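Geranyltranstransferase (IspA) (Helicobacter pylori, PDB 3Q1O) probably acts as a magnesium-dependent prenyltransferase of the FPP/GGPP synthase family, binding dimethylallyl diphosphate to build longer isoprenyl chains. Local coordinates at residues A[24-29]-A[55-60]. Residues are numbered along the deposited sequence; the frame is centred on the assembly and turned at random.
With DMA (dimethylallyl diphosphate), chain F; SO4 (sulfate ion), chain I.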
ATOM      1  N   ARG A  24       0.322  26.740  -3.372  1.00 44.55           N
ATOM      2  CA  ARG A  24       0.270  26.154  -4.708  1.00 45.38           C
ATOM      3  C   ARG A  24       0.068  24.639  -4.660  1.00 48.88           C
ATOM      4  O   ARG A  24      -0.679  24.093  -5.479  1.00 53.02           O
ATOM      5  CB  ARG A  24       1.528  26.500  -5.505  1.00 42.88           C
ATOM      6  CG  ARG A  24       1.576  27.934  -6.001  1.00 46.17           C
ATOM      7  CD  ARG A  24       2.892  28.203  -6.708  1.00 72.80           C
ATOM      8  NE  ARG A  24       2.923  29.512  -7.360  1.00 84.45           N
ATOM      9  CZ  ARG A  24       3.896  29.934  -8.165  1.00 91.34           C
ATOM     10  NH1 ARG A  24       4.936  29.153  -8.435  1.00 91.96           N
ATOM     11  NH2 ARG A  24       3.828  31.144  -8.706  1.00 94.27           N
ATOM     12  N   PHE A  25       0.711  23.972  -3.697  1.00 44.94           N
ATOM     13  CA  PHE A  25       0.504  22.538  -3.495  1.00 43.38           C
ATOM     14  C   PHE A  25      -0.944  22.229  -3.107  1.00 44.55           C
ATOM     15  O   PHE A  25      -1.511  21.219  -3.551  1.00 44.14           O
ATOM     16  CB  PHE A  25       1.471  21.938  -2.457  1.00 41.08           C
ATOM     17  CG  PHE A  25       1.021  20.596  -1.939  1.00 43.69           C
ATOM     18  CD1 PHE A  25       1.165  19.452  -2.722  1.00 39.77           C
ATOM     19  CD2 PHE A  25       0.387  20.485  -0.701  1.00 32.43           C
ATOM     20  CE1 PHE A  25       0.711  18.219  -2.269  1.00 42.37           C
ATOM     21  CE2 PHE A  25      -0.067  19.258  -0.244  1.00 38.24           C
ATOM     22  CZ  PHE A  25       0.098  18.120  -1.028  1.00 41.54           C
ATOM     23  N   GLU A  26      -1.533  23.085  -2.272  1.00 43.20           N
ATOM     24  CA  GLU A  26      -2.939  22.926  -1.887  1.00 47.28           C
ATOM     25  C   GLU A  26      -3.882  23.041  -3.091  1.00 47.89           C
ATOM     26  O   GLU A  26      -4.878  22.318  -3.164  1.00 49.63           O
ATOM     27  CB  GLU A  26      -3.322  23.912  -0.774  1.00 46.63           C
ATOM     28  CG  GLU A  26      -4.739  23.736  -0.201  1.00 53.03           C
ATOM     29  CD  GLU A  26      -4.979  22.387   0.483  1.00 70.06           C
ATOM     30  OE1 GLU A  26      -4.055  21.855   1.135  1.00 67.96           O
ATOM     31  OE2 GLU A  26      -6.112  21.867   0.382  1.00 73.87           O
ATOM     32  N   SER A  27      -3.552  23.933  -4.031  1.00 48.30           N
ATOM     33  CA  SER A  27      -4.280  24.040  -5.303  1.00 50.48           C
ATOM     34  C   SER A  27      -4.100  22.788  -6.159  1.00 47.03           C
ATOM     35  O   SER A  27      -5.066  22.273  -6.731  1.00 46.59           O
ATOM     36  CB  SER A  27      -3.834  25.271  -6.094  1.00 48.57           C
ATOM     37  OG  SER A  27      -4.022  26.444  -5.334  1.00 62.78           O
ATOM     38  N   PHE A  28      -2.857  22.312  -6.239  1.00 41.28           N
ATOM     39  CA  PHE A  28      -2.536  21.071  -6.929  1.00 43.65           C
ATOM     40  C   PHE A  28      -3.359  19.901  -6.386  1.00 45.08           C
ATOM     41  O   PHE A  28      -3.914  19.119  -7.158  1.00 45.80           O
ATOM     42  CB  PHE A  28      -1.039  20.774  -6.819  1.00 42.40           C
ATOM     43  CG  PHE A  28      -0.632  19.464  -7.434  1.00 47.98           C
ATOM     44  CD1 PHE A  28      -0.238  19.406  -8.764  1.00 40.68           C
ATOM     45  CD2 PHE A  28      -0.635  18.287  -6.680  1.00 38.57           C
ATOM     46  CE1 PHE A  28       0.141  18.201  -9.342  1.00 44.37           C
ATOM     47  CE2 PHE A  28      -0.267  17.075  -7.252  1.00 46.91           C
ATOM     48  CZ  PHE A  28       0.124  17.031  -8.586  1.00 40.50           C
ATOM     49  N   LEU A  29      -3.431  19.793  -5.063  1.00 45.71           N
ATOM     50  CA  LEU A  29      -4.197  18.735  -4.411  1.00 46.41           C
ATOM     51  C   LEU A  29      -5.685  18.879  -4.716  1.00 48.01           C
ATOM     52  O   LEU A  29      -6.359  17.883  -4.978  1.00 50.09           O
ATOM     53  CB  LEU A  29      -3.944  18.751  -2.901  1.00 41.50           C
ATOM     54  CG  LEU A  29      -4.583  17.749  -1.934  1.00 43.90           C
ATOM     55  CD1 LEU A  29      -3.726  17.650  -0.678  1.00 36.12           C
ATOM     56  CD2 LEU A  29      -6.006  18.107  -1.552  1.00 36.37           C
ATOM     57  N   GLY A  55      -7.192  19.151   6.509  1.00 54.53           N
ATOM     58  CA  GLY A  55      -5.905  18.718   7.025  1.00 48.95           C
ATOM     59  C   GLY A  55      -4.960  19.894   7.028  1.00 46.66           C
ATOM     60  O   GLY A  55      -5.095  20.800   6.210  1.00 47.35           O
ATOM     61  N   LYS A  56      -4.000  19.881   7.948  1.00 43.85           N
ATOM     62  CA  LYS A  56      -3.010  20.954   8.044  1.00 41.17           C
ATOM     63  C   LYS A  56      -1.938  20.839   6.966  1.00 39.61           C
ATOM     64  O   LYS A  56      -1.194  21.795   6.737  1.00 41.00           O
ATOM     65  CB  LYS A  56      -2.337  20.957   9.419  1.00 41.21           C
ATOM     66  CG  LYS A  56      -3.249  21.345  10.576  1.00 50.83           C
ATOM     67  CD  LYS A  56      -2.530  21.238  11.926  1.00 48.57           C
ATOM     68  CE  LYS A  56      -2.228  19.789  12.306  1.00 45.47           C
ATOM     69  NZ  LYS A  56      -3.455  18.936  12.342  1.00 48.31           N
ATOM     70  N   ARG A  57      -1.857  19.666   6.329  1.00 37.70           N
ATOM     71  CA  ARG A  57      -0.845  19.350   5.311  1.00 39.31           C
ATOM     72  C   ARG A  57       0.548  19.441   5.914  1.00 41.62           C
ATOM     73  O   ARG A  57       1.499  19.834   5.230  1.00 45.14           O
ATOM     74  CB  ARG A  57      -0.960  20.267   4.073  1.00 40.70           C
ATOM     75  CG  ARG A  57      -1.949  19.846   2.975  1.00 39.77           C
ATOM     76  CD  ARG A  57      -3.145  19.094   3.502  1.00 37.40           C
ATOM     77  NE  ARG A  57      -4.352  19.362   2.741  1.00 43.74           N
ATOM     78  CZ  ARG A  57      -5.307  18.466   2.523  1.00 48.97           C
ATOM     79  NH1 ARG A  57      -6.381  18.808   1.828  1.00 46.90           N
ATOM     80  NH2 ARG A  57      -5.180  17.224   2.985  1.00 42.50           N
ATOM     81  N   PHE A  58       0.658  19.063   7.190  1.00 38.45           N
ATOM     82  CA  PHE A  58       1.895  19.220   7.951  1.00 39.77           C
ATOM     83  C   PHE A  58       3.056  18.476   7.320  1.00 38.48           C
ATOM     84  O   PHE A  58       4.164  19.004   7.232  1.00 41.50           O
ATOM     85  CB  PHE A  58       1.713  18.780   9.412  1.00 36.34           C
ATOM     86  CG  PHE A  58       2.948  18.959  10.262  1.00 42.44           C
ATOM     87  CD1 PHE A  58       3.567  20.204  10.371  1.00 45.17           C
ATOM     88  CD2 PHE A  58       3.481  17.891  10.971  1.00 48.03           C
ATOM     89  CE1 PHE A  58       4.704  20.373  11.168  1.00 48.02           C
ATOM     90  CE2 PHE A  58       4.614  18.053  11.775  1.00 45.35           C
ATOM     91  CZ  PHE A  58       5.228  19.297  11.868  1.00 44.49           C
ATOM     92  N   ARG A  59       2.787  17.256   6.870  1.00 34.85           N
ATOM     93  CA  ARG A  59       3.818  16.422   6.266  1.00 37.29           C
ATOM     94  C   ARG A  59       4.281  16.916   4.873  1.00 36.15           C
ATOM     95  O   ARG A  59       5.489  16.989   4.635  1.00 35.39           O
ATOM     96  CB  ARG A  59       3.401  14.947   6.297  1.00 35.68           C
ATOM     97  CG  ARG A  59       3.319  14.400   7.710  1.00 38.17           C
ATOM     98  CD  ARG A  59       2.247  13.357   7.855  1.00 31.08           C
ATOM     99  NE  ARG A  59       1.985  13.037   9.258  1.00 31.85           N
ATOM    100  CZ  ARG A  59       1.079  13.652  10.014  1.00 34.17           C
ATOM    101  NH1 ARG A  59       0.909  13.290  11.280  1.00 33.01           N
ATOM    102  NH2 ARG A  59       0.345  14.633   9.513  1.00 35.89           N
ATOM    103  N   PRO A  60       3.341  17.278   3.966  1.00 33.82           N
ATOM    104  CA  PRO A  60       3.825  17.943   2.748  1.00 35.84           C
ATOM    105  C   PRO A  60       4.571  19.253   3.004  1.00 35.24           C
ATOM    106  O   PRO A  60       5.557  19.531   2.322  1.00 40.28           O
ATOM    107  CB  PRO A  60       2.538  18.212   1.968  1.00 35.28           C
ATOM    108  CG  PRO A  60       1.644  17.093   2.356  1.00 33.84           C
ATOM    109  CD  PRO A  60       1.936  16.844   3.810  1.00 34.22           C
TER
HETATM  110  C1  DMA F 500      -3.506  13.202  12.776  1.00 43.97           C
HETATM  111  O1  DMA F 500      -2.650  14.032  11.984  1.00 46.13           O
HETATM  112  C2  DMA F 500      -2.615  11.993  12.912  1.00 53.43           C
HETATM  113  C3  DMA F 500      -1.744  11.852  13.923  1.00 60.34           C
HETATM  114  C4  DMA F 500      -1.640  12.856  15.038  1.00 52.44           C
HETATM  115  C5  DMA F 500      -0.867  10.631  13.941  1.00 53.32           C
HETATM  116  PA  DMA F 500      -2.810  15.606  11.762  1.00 50.91           P
HETATM  117  O1A DMA F 500      -1.731  16.030  10.794  1.00 37.10           O
HETATM  118  O2A DMA F 500      -2.921  16.271  13.117  1.00 55.13           O
HETATM  119  O3A DMA F 500      -4.249  15.678  11.033  1.00 56.93           O
HETATM  120  PB  DMA F 500      -4.478  16.327   9.576  1.00 47.44           P
HETATM  121  O1B DMA F 500      -5.979  16.221   9.434  1.00 51.59           O
HETATM  122  O2B DMA F 500      -3.923  17.734   9.653  1.00 43.14           O
HETATM  123  O3B DMA F 500      -3.700  15.442   8.641  1.00 49.73           O
HETATM  124  S   SO4 I 303       0.338  31.804  -8.287  1.00135.54           S
HETATM  125  O1  SO4 I 303       1.225  32.224  -9.370  1.00135.53           O
HETATM  126  O2  SO4 I 303      -0.795  32.719  -8.189  1.00136.42           O
HETATM  127  O3  SO4 I 303       1.076  31.818  -7.027  1.00137.14           O
HETATM  128  O4  SO4 I 303      -0.149  30.454  -8.560  1.00136.72           O
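The guanidinium of Arg57 carries Leu29 CD1 over the centre of one face, 3.7 Å above the plane, and takes the Glu26 carboxylate at its edge, the two planes nearly coplanar. The Phe25 ring stands almost perpendicular to that guanidinium and receives Arg57 CG at its own edge, while Pro60 CB comes obliquely to CE2 of Phe25 at 3.6 Å. Arg57 NE donates to the syn lone pair of Glu26 OE1 at 3.0 Å (156°), with the oxygen tilted slightly from the guanidinium plane; the second bond of the salt bridge, Arg57 NH1 to Glu26 OE2, is weak at 3.4 Å. The Arg57 chain is bent about CB-CG (chi2 31°) and again about CG-CD, which turns its NE/NH1 edge toward Glu26. Outside the two segments, the stronger partner of Arg57 NH1 is the carbonyl O of Val51, and NH2 pairs with Glu91 of helix 80-101; hydrogen bonds and ion pairs from three residues thus fix the buried guanidinium. Arg57 is the N-cap residue of helix 58-70, and its neighbours reach the diphosphate: Lys56 N donates to DMA O2B at 2.7 Å, Lys56 NZ bonds both O2A and O2B, and Arg59 NH2 donates to DMA O1A at 2.8 Å. The carboxylates of Glu26 and Glu91 probably offset the charge of the buried guanidinium, and the salt bridge ties helix 13-30 to the turn and helix start from which Lys56 and Arg59 hold the allylic diphosphate.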